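Mitogen (Streptococcus dysgalactiae, PDB 2J4X) is a bacterial superantigen of the staphylococcal and streptococcal toxin family that binds zinc and probably acts as a secreted toxin. Local coordinates at residues V72-L77 against G94-T99; M111-E116 against V204-E209; S161-G166 against D181-P186. One frame throughout, in Å; residues are numbered along the deposited sequence.

Interaction 1 of 3, residues V72-L77 against G94-T99; sequences VDIYAL and GGLIKT
Asp73 OD1 is gripped by two donors. Across the contact the Thr99 hydroxyl gives it a hydrogen bond, with OG1 2.7 Å from OD1. The backbone N of Asn23 is the second donor. The hydroxyl meets OD1 from above the carboxylate plane, about 54° out of it, and the two side chains cross at about a right angle. Asp73 CG lies anti to its own carbonyl carbon (chi1 -74°), and the end of the side chain comes nearer to 94-99 than its root does. The other oxygen, OD2, makes a long, weak ion pair with Arg102.

The backbones run antiparallel. Asp73 and Ile97 form a hydrogen-bonded pair: Asp73 N lies 2.8 Å from Ile97 O in a nearly straight bond, and Ile97 N lies 3.1 Å from Asp73 O. Beyond the Ile74-Leu96 pair, toward Gly95, the regular pairing ends. Tyr75 N still bonds to Gly95 O, at 2.9 Å. Gly95 has a positive phi (84°), and its bare CA lies 4.0 Å from Ala76 CB.

Asp73 and Ile97 lie on one face of the sheet, Ile74 and Leu96 on the opposite one. The latter two lie side by side, pointing the same way, with Leu96 CD2 3.7 Å from Ile74 CG1. Val72 CG1 presses on the root of the same leucine, 3.4 Å from Leu96 CB, which is tight. Phe36 of strand 33-36 touches all three side chains.

This is the hairpin of strands 71-84 and 87-98 in the OB-fold domain. One face holds Ile74 and Leu96 against Phe36; the other pairs the apolar Ile97 with the buried acid Asp73. The two hydrogen bonds to OD1 would stabilise a negative charge there, and Arg102 may add to this.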
loop_
_atom_site.group_PDB
_atom_site.type_symbol
_atom_site.label_atom_id
_atom_site.label_comp_id
_atom_site.label_asym_id
_atom_site.label_seq_id
_atom_site.Cartn_x
_atom_site.Cartn_y
_atom_site.Cartn_z
ATOM N N VAL A 72 0.532 -12.467 13.035
ATOM C CA VAL A 72 0.111 -11.603 11.942
ATOM C C VAL A 72 1.262 -11.279 10.967
ATOM O O VAL A 72 2.419 -11.115 11.386
ATOM C CB VAL A 72 -0.493 -10.278 12.544
ATOM C CG1 VAL A 72 -0.708 -9.220 11.471
ATOM C CG2 VAL A 72 -1.826 -10.594 13.213
ATOM N N ASP A 73 0.951 -11.233 9.666
ATOM C CA ASP A 73 1.939 -10.854 8.641
ATOM C C ASP A 73 1.702 -9.360 8.439
ATOM O O ASP A 73 0.559 -8.895 8.379
ATOM C CB ASP A 73 1.709 -11.579 7.314
ATOM C CG ASP A 73 2.111 -13.042 7.360
ATOM O OD1 ASP A 73 2.661 -13.473 8.398
ATOM O OD2 ASP A 73 1.879 -13.755 6.355
ATOM N N ILE A 74 2.783 -8.610 8.331
ATOM C CA ILE A 74 2.668 -7.171 8.193
ATOM C C ILE A 74 3.338 -6.593 6.968
ATOM O O ILE A 74 4.463 -6.931 6.665
ATOM C CB ILE A 74 3.303 -6.464 9.411
ATOM C CG1 ILE A 74 2.777 -7.079 10.704
ATOM C CG2 ILE A 74 3.023 -4.959 9.369
ATOM C CD1 ILE A 74 3.408 -6.483 11.925
ATOM N N TYR A 75 2.618 -5.742 6.252
ATOM C CA TYR A 75 3.161 -5.022 5.119
ATOM C C TYR A 75 2.524 -3.652 5.278
ATOM O O TYR A 75 1.368 -3.454 4.929
ATOM C CB TYR A 75 2.756 -5.616 3.777
ATOM C CG TYR A 75 3.585 -4.998 2.676
ATOM C CD1 TYR A 75 4.638 -5.686 2.106
ATOM C CD2 TYR A 75 3.400 -3.663 2.303
ATOM C CE1 TYR A 75 5.505 -5.061 1.199
ATOM C CE2 TYR A 75 4.253 -3.031 1.400
ATOM C CZ TYR A 75 5.307 -3.736 0.857
ATOM O OH TYR A 75 6.183 -3.114 0.001
ATOM N N ALA A 76 3.266 -2.709 5.841
ATOM C CA ALA A 76 2.731 -1.381 6.048
ATOM C C ALA A 76 3.793 -0.315 5.914
ATOM O O ALA A 76 4.951 -0.538 6.234
ATOM C CB ALA A 76 2.096 -1.297 7.410
ATOM N N LEU A 77 3.387 0.852 5.435
ATOM C CA LEU A 77 4.284 1.986 5.282
ATOM C C LEU A 77 4.507 2.557 6.688
ATOM O O LEU A 77 3.568 2.635 7.477
ATOM C CB LEU A 77 3.629 3.040 4.370
ATOM C CG LEU A 77 4.315 4.354 3.978
ATOM C CD1 LEU A 77 5.500 4.144 3.048
ATOM C CD2 LEU A 77 3.292 5.191 3.287
ATOM N N GLY A 94 -2.676 -0.214 9.811
ATOM C CA GLY A 94 -2.993 -1.510 9.227
ATOM C C GLY A 94 -1.827 -2.351 8.718
ATOM O O GLY A 94 -0.814 -2.472 9.397
ATOM N N GLY A 95 -1.995 -2.943 7.529
ATOM C CA GLY A 95 -0.976 -3.790 6.917
ATOM C C GLY A 95 -1.028 -5.226 7.419
ATOM O O GLY A 95 -0.190 -6.056 7.070
ATOM N N LEU A 96 -2.062 -5.546 8.198
ATOM C CA LEU A 96 -2.191 -6.865 8.822
ATOM C C LEU A 96 -3.065 -7.899 8.156
ATOM O O LEU A 96 -4.170 -7.612 7.751
ATOM C CB LEU A 96 -2.673 -6.710 10.279
ATOM C CG LEU A 96 -2.097 -5.543 11.088
ATOM C CD1 LEU A 96 -2.568 -5.640 12.522
ATOM C CD2 LEU A 96 -0.582 -5.554 11.024
ATOM N N ILE A 97 -2.527 -9.108 8.056
ATOM C CA ILE A 97 -3.231 -10.255 7.523
ATOM C C ILE A 97 -2.816 -11.383 8.461
ATOM O O ILE A 97 -1.624 -11.596 8.704
ATOM C CB ILE A 97 -2.796 -10.641 6.092
ATOM C CG1 ILE A 97 -3.193 -9.550 5.098
ATOM C CG2 ILE A 97 -3.468 -11.945 5.688
ATOM C CD1 ILE A 97 -2.955 -9.918 3.658
ATOM N N LYS A 98 -3.781 -12.098 9.023
ATOM C CA LYS A 98 -3.410 -13.198 9.906
ATOM C C LYS A 98 -2.488 -14.191 9.189
ATOM O O LYS A 98 -2.719 -14.557 8.032
ATOM C CB LYS A 98 -4.659 -13.923 10.418
ATOM C CG LYS A 98 -5.314 -13.250 11.620
ATOM C CD LYS A 98 -6.560 -14.014 12.046
ATOM C CE LYS A 98 -7.256 -13.362 13.224
ATOM N NZ LYS A 98 -7.650 -11.966 12.931
ATOM N N THR A 99 -1.437 -14.618 9.878
ATOM C CA THR A 99 -0.505 -15.584 9.311
ATOM C C THR A 99 -1.205 -16.897 8.883
ATOM O O THR A 99 -0.715 -17.634 8.018
ATOM C CB THR A 99 0.627 -15.868 10.307
ATOM O OG1 THR A 99 1.410 -14.679 10.465
ATOM C CG2 THR A 99 1.519 -16.975 9.809
#

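Interaction 2 of 3, residues M111-E116 against V204-E209; sequences MNIFGE and VYLNEE
Val204 N gives the shortest hydrogen bond here, reaching Asn112 O at 2.6 Å. Val204 then accepts through its own carbonyl, with Phe114 N 2.8 Å from Val204 O. The third bond runs back the other way, from Leu206 N to Phe114 O at 2.9 Å. Val204 thus bonds, through N and O, to the two residues flanking Ile113, as in a parallel pair; Leu206 continues the pattern at Phe114. The strand axes diverge by only 17°.

Ile113, Val204 and Leu206 make the apolar packing. Ile113 CG2, anti to the backbone N, reaches Leu206 CD1 at 3.5 Å, and the two side chains cross obliquely. Val204 CG2 turns to Met111 CG, 3.7 Å away. Phe114 and Tyr205 lie on the other face, side by side and pointing the same way. Their planes are 26° from parallel and strongly offset, centroids 5.6 Å apart, with little face-to-face overlap. The touch is at Phe114 CD1 and Tyr205 CE2, 3.8 Å apart. Glu208 closes the type II turn that begins at Tyr205, and its OE2 sits in plane at the edge of the Tyr205 ring.

The two strands are neighbours in the mixed sheet of the beta-grasp domain. Asp203, just before Val204, and His201 are zinc ligands, with His171 the third from the protein, and the Asn112 side chain touches the first two. Tyr205 also stacks on Tyr167 of strand 166-172. Met111 and Ile113 face helix 137-150 at Leu148, and strand 126-132 flanks them through Tyr126.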
loop_
_atom_site.group_PDB
_atom_site.type_symbol
_atom_site.label_atom_id
_atom_site.label_comp_id
_atom_site.label_asym_id
_atom_site.label_seq_id
_atom_site.Cartn_x
_atom_site.Cartn_y
_atom_site.Cartn_z
ATOM N N MET A 111 1.089 -3.505 -14.798
ATOM C CA MET A 111 0.695 -2.139 -14.519
ATOM C C MET A 111 0.691 -1.451 -15.892
ATOM O O MET A 111 1.720 -1.380 -16.562
ATOM C CB MET A 111 1.744 -1.526 -13.577
ATOM C CG MET A 111 1.360 -0.270 -12.821
ATOM S SD MET A 111 2.622 0.037 -11.538
ATOM C CE MET A 111 3.654 1.186 -12.375
ATOM N N ASN A 112 -0.480 -0.997 -16.325
ATOM C CA ASN A 112 -0.628 -0.297 -17.602
ATOM C C ASN A 112 -0.647 1.176 -17.282
ATOM O O ASN A 112 -1.520 1.629 -16.530
ATOM C CB ASN A 112 -1.953 -0.640 -18.269
ATOM C CG ASN A 112 -2.081 -2.102 -18.581
ATOM O OD1 ASN A 112 -3.176 -2.670 -18.489
ATOM N ND2 ASN A 112 -0.966 -2.727 -18.965
ATOM N N ILE A 113 0.299 1.919 -17.851
ATOM C CA ILE A 113 0.386 3.348 -17.611
ATOM C C ILE A 113 -0.128 4.117 -18.821
ATOM O O ILE A 113 0.349 3.926 -19.930
ATOM C CB ILE A 113 1.813 3.756 -17.301
ATOM C CG1 ILE A 113 2.382 2.839 -16.224
ATOM C CG2 ILE A 113 1.830 5.191 -16.828
ATOM C CD1 ILE A 113 3.785 3.181 -15.802
ATOM N N PHE A 114 -1.122 4.974 -18.592
ATOM C CA PHE A 114 -1.740 5.770 -19.643
ATOM C C PHE A 114 -1.520 7.233 -19.405
ATOM O O PHE A 114 -1.547 7.686 -18.265
ATOM C CB PHE A 114 -3.236 5.486 -19.715
ATOM C CG PHE A 114 -3.554 4.057 -20.041
ATOM C CD1 PHE A 114 -4.122 3.219 -19.089
ATOM C CD2 PHE A 114 -3.255 3.536 -21.295
ATOM C CE1 PHE A 114 -4.384 1.889 -19.387
ATOM C CE2 PHE A 114 -3.514 2.208 -21.597
ATOM C CZ PHE A 114 -4.079 1.386 -20.643
ATOM N N GLY A 115 -1.301 7.967 -20.493
ATOM C CA GLY A 115 -1.056 9.396 -20.411
ATOM C C GLY A 115 -0.417 9.924 -21.685
ATOM O O GLY A 115 0.430 9.260 -22.301
ATOM N N GLU A 116 -0.818 11.129 -22.072
ATOM C CA GLU A 116 -0.310 11.765 -23.278
ATOM C C GLU A 116 1.194 11.594 -23.538
ATOM O O GLU A 116 1.585 11.194 -24.638
ATOM C CB GLU A 116 -0.694 13.260 -23.282
ATOM C CG GLU A 116 -2.182 13.518 -23.608
ATOM C CD GLU A 116 -2.549 15.001 -23.620
ATOM O OE1 GLU A 116 -1.758 15.809 -24.160
ATOM O OE2 GLU A 116 -3.637 15.354 -23.106
ATOM N N VAL A 204 -3.069 2.638 -14.651
ATOM C CA VAL A 204 -2.640 3.926 -14.125
ATOM C C VAL A 204 -3.082 5.022 -15.094
ATOM O O VAL A 204 -2.763 4.952 -16.270
ATOM C CB VAL A 204 -1.121 3.954 -13.971
ATOM C CG1 VAL A 204 -0.690 5.254 -13.346
ATOM C CG2 VAL A 204 -0.667 2.766 -13.141
ATOM N N TYR A 205 -3.827 6.019 -14.609
ATOM C CA TYR A 205 -4.320 7.114 -15.460
ATOM C C TYR A 205 -3.706 8.449 -15.136
ATOM O O TYR A 205 -4.255 9.208 -14.337
ATOM C CB TYR A 205 -5.836 7.239 -15.355
ATOM C CG TYR A 205 -6.525 5.995 -15.821
ATOM C CD1 TYR A 205 -6.872 4.977 -14.923
ATOM C CD2 TYR A 205 -6.761 5.794 -17.175
ATOM C CE1 TYR A 205 -7.440 3.788 -15.374
ATOM C CE2 TYR A 205 -7.319 4.614 -17.636
ATOM C CZ TYR A 205 -7.657 3.622 -16.738
ATOM O OH TYR A 205 -8.216 2.474 -17.233
ATOM N N LEU A 206 -2.582 8.736 -15.784
ATOM C CA LEU A 206 -1.855 9.976 -15.564
ATOM C C LEU A 206 -2.519 11.221 -16.159
ATOM O O LEU A 206 -3.006 11.208 -17.289
ATOM C CB LEU A 206 -0.421 9.830 -16.079
ATOM C CG LEU A 206 0.315 8.620 -15.496
ATOM C CD1 LEU A 206 1.756 8.621 -15.969
ATOM C CD2 LEU A 206 0.239 8.642 -13.974
ATOM N N ASN A 207 -2.546 12.286 -15.363
ATOM C CA ASN A 207 -3.128 13.555 -15.755
ATOM C C ASN A 207 -4.559 13.395 -16.207
ATOM O O ASN A 207 -4.956 13.950 -17.222
ATOM C CB ASN A 207 -2.297 14.197 -16.860
ATOM C CG ASN A 207 -0.917 14.592 -16.388
ATOM O OD1 ASN A 207 0.079 14.273 -17.025
ATOM N ND2 ASN A 207 -0.851 15.291 -15.269
ATOM N N GLU A 208 -5.329 12.618 -15.456
ATOM C CA GLU A 208 -6.735 12.413 -15.762
ATOM C C GLU A 208 -7.528 12.647 -14.491
ATOM O O GLU A 208 -7.136 12.181 -13.429
ATOM C CB GLU A 208 -6.967 11.001 -16.295
ATOM C CG GLU A 208 -6.505 10.845 -17.731
ATOM C CD GLU A 208 -6.782 9.474 -18.295
ATOM O OE1 GLU A 208 -7.926 8.995 -18.134
ATOM O OE2 GLU A 208 -5.861 8.887 -18.906
ATOM N N GLU A 209 -8.628 13.388 -14.592
ATOM C CA GLU A 209 -9.454 13.681 -13.421
ATOM C C GLU A 209 -10.034 12.400 -12.831
ATOM O O GLU A 209 -10.561 11.547 -13.559
ATOM C CB GLU A 209 -10.593 14.639 -13.788
ATOM C CG GLU A 209 -11.486 15.059 -12.609
ATOM C CD GLU A 209 -10.752 15.897 -11.549
ATOM O OE1 GLU A 209 -10.044 16.867 -11.930
ATOM O OE2 GLU A 209 -10.901 15.587 -10.336
#

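Interaction 3 of 3, residues S161-G166 against D181-P186; sequences SICKKG and DLFTHP
An Asx turn joined to the type I turn from Asp181 to Thr184 carries the Phe183 ring to the loop that enters strand 166-172. Asp181 OD1 accepts from Phe183 N at 3.0 Å, the donor standing above the carboxylate plane.

Phe183 CG lies anti to its own carbonyl carbon (chi1 -77°), and the ring rests against the backbone of 163-166. Lys164 O lies over one face, offset toward the rim. Lys165 CA touches CE1 of Phe183 at 3.5 Å, and Gly166 N lies 3.6 Å from its CD1. Cys163 SG is in the ring plane at the edge, 3.9 Å from Phe183 CE1. The backbone N of Cys163 is held in an ST turn by Ser161 OG.

A bound glycerol, probably from the crystallisation liquor, hydrogen-bonds to Asp181 OD1 and weakly to Gly166 O, linking two acceptors 3.1 Å apart. Leu5 bonds to the Phe183 backbone, and Asn7 and Leu10 of helix 7-14 touch its side chain. One backbone hydrogen bond crosses the contact, from Leu182 N to Gly166 O at 2.9 Å. It ties the open end of the antiparallel hairpin of strands 166-172 and 177-181, at the edge of the beta-grasp sheet.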
loop_
_atom_site.group_PDB
_atom_site.type_symbol
_atom_site.label_atom_id
_atom_site.label_comp_id
_atom_site.label_asym_id
_atom_site.label_seq_id
_atom_site.Cartn_x
_atom_site.Cartn_y
_atom_site.Cartn_z
ATOM N N SER A 161 7.694 16.666 -11.911
ATOM C CA SER A 161 6.898 15.633 -12.577
ATOM C C SER A 161 5.840 16.067 -13.586
ATOM O O SER A 161 5.121 17.049 -13.383
ATOM C CB SER A 161 6.249 14.733 -11.529
ATOM O OG SER A 161 5.571 13.654 -12.144
ATOM N N ILE A 162 5.748 15.295 -14.670
ATOM C CA ILE A 162 4.785 15.524 -15.760
ATOM C C ILE A 162 3.354 15.157 -15.323
ATOM O O ILE A 162 2.365 15.480 -16.000
ATOM C CB ILE A 162 5.191 14.690 -16.988
ATOM N N CYS A 163 3.259 14.465 -14.189
ATOM C CA CYS A 163 1.978 14.047 -13.646
ATOM C C CYS A 163 1.565 15.124 -12.655
ATOM O O CYS A 163 2.187 15.304 -11.612
ATOM C CB CYS A 163 2.120 12.680 -12.956
ATOM S SG CYS A 163 0.556 11.963 -12.354
ATOM N N LYS A 164 0.521 15.856 -13.012
ATOM C CA LYS A 164 0.010 16.938 -12.180
ATOM C C LYS A 164 -1.128 16.408 -11.329
ATOM O O LYS A 164 -1.372 16.894 -10.236
ATOM C CB LYS A 164 -0.499 18.105 -13.053
ATOM C CG LYS A 164 0.522 18.737 -14.032
ATOM C CD LYS A 164 1.847 19.083 -13.355
ATOM C CE LYS A 164 2.667 20.081 -14.170
ATOM N NZ LYS A 164 2.092 21.464 -14.100
ATOM N N LYS A 165 -1.823 15.406 -11.855
ATOM C CA LYS A 165 -2.943 14.767 -11.171
ATOM C C LYS A 165 -3.144 13.372 -11.767
ATOM O O LYS A 165 -2.568 13.047 -12.805
ATOM C CB LYS A 165 -4.216 15.603 -11.325
ATOM C CG LYS A 165 -4.670 15.829 -12.755
ATOM C CD LYS A 165 -6.041 16.451 -12.794
ATOM C CE LYS A 165 -6.328 17.019 -14.163
ATOM N NZ LYS A 165 -6.250 16.011 -15.243
ATOM N N GLY A 166 -3.944 12.541 -11.108
ATOM C CA GLY A 166 -4.169 11.206 -11.631
ATOM C C GLY A 166 -4.727 10.180 -10.660
ATOM O O GLY A 166 -4.895 10.435 -9.483
ATOM N N ASP A 181 -7.345 7.678 -6.021
ATOM C CA ASP A 181 -6.748 8.954 -6.399
ATOM C C ASP A 181 -5.293 8.913 -5.966
ATOM O O ASP A 181 -5.017 8.722 -4.783
ATOM C CB ASP A 181 -7.471 10.100 -5.689
ATOM C CG ASP A 181 -7.142 11.443 -6.269
ATOM O OD1 ASP A 181 -6.044 11.614 -6.805
ATOM O OD2 ASP A 181 -7.977 12.350 -6.172
ATOM N N LEU A 182 -4.377 9.073 -6.923
ATOM C CA LEU A 182 -2.933 9.048 -6.666
ATOM C C LEU A 182 -2.420 10.244 -5.902
ATOM O O LEU A 182 -1.265 10.272 -5.504
ATOM C CB LEU A 182 -2.162 8.965 -7.981
ATOM C CG LEU A 182 -2.047 7.604 -8.669
ATOM C CD1 LEU A 182 -1.307 7.740 -10.017
ATOM C CD2 LEU A 182 -1.310 6.641 -7.715
ATOM N N PHE A 183 -3.279 11.245 -5.732
ATOM C CA PHE A 183 -2.927 12.461 -5.019
ATOM C C PHE A 183 -3.655 12.594 -3.693
ATOM O O PHE A 183 -3.898 13.698 -3.209
ATOM C CB PHE A 183 -3.164 13.684 -5.920
ATOM C CG PHE A 183 -2.082 13.863 -6.946
ATOM C CD1 PHE A 183 -2.027 13.039 -8.065
ATOM C CD2 PHE A 183 -1.012 14.725 -6.702
ATOM C CE1 PHE A 183 -0.919 13.057 -8.910
ATOM C CE2 PHE A 183 0.095 14.747 -7.542
ATOM C CZ PHE A 183 0.140 13.909 -8.642
ATOM N N THR A 184 -3.998 11.443 -3.122
ATOM C CA THR A 184 -4.670 11.348 -1.829
ATOM C C THR A 184 -3.915 10.308 -0.990
ATOM O O THR A 184 -3.078 9.558 -1.510
ATOM C CB THR A 184 -6.174 10.889 -1.953
ATOM O OG1 THR A 184 -6.246 9.547 -2.433
ATOM C CG2 THR A 184 -6.933 11.768 -2.895
ATOM N N HIS A 185 -4.193 10.288 0.312
ATOM C CA HIS A 185 -3.589 9.310 1.221
ATOM C C HIS A 185 -4.733 8.430 1.729
ATOM O O HIS A 185 -5.468 8.822 2.635
ATOM C CB HIS A 185 -2.908 9.986 2.415
ATOM C CG HIS A 185 -2.101 9.038 3.243
ATOM N ND1 HIS A 185 -2.470 7.721 3.429
ATOM C CD2 HIS A 185 -0.932 9.198 3.903
ATOM C CE1 HIS A 185 -1.560 7.110 4.166
ATOM N NE2 HIS A 185 -0.617 7.983 4.467
ATOM N N PRO A 186 -4.911 7.236 1.142
ATOM C CA PRO A 186 -6.008 6.392 1.620
ATOM C C PRO A 186 -5.925 6.109 3.117
ATOM O O PRO A 186 -4.874 6.285 3.734
ATOM C CB PRO A 186 -5.857 5.119 0.781
ATOM C CG PRO A 186 -5.267 5.614 -0.494
ATOM C CD PRO A 186 -4.226 6.609 -0.003
#

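Interaction 1 belongs to the OB-fold domain; interactions 2 and 3 lie in the beta-grasp domain, across the chain's centre. Interactions 1 and 3 are buried; interaction 2 is partly so. The first two join strands, one an antiparallel hairpin and the other a parallel pair far apart in sequence. Interaction 3 joins loops through an aromatic ring lying against backbone and one backbone bond. It is nested inside the loop closed by interaction 2, and Asn207 N probably hydrogen-bonds to Lys165 O between them, at 2.7 Å. Leu148 of helix 137-150 meets side chains from both. In interaction 1 Thr99 bonds the Asp73 carboxylate across the contact; the Asp181 bond in interaction 3 stays within 181-186.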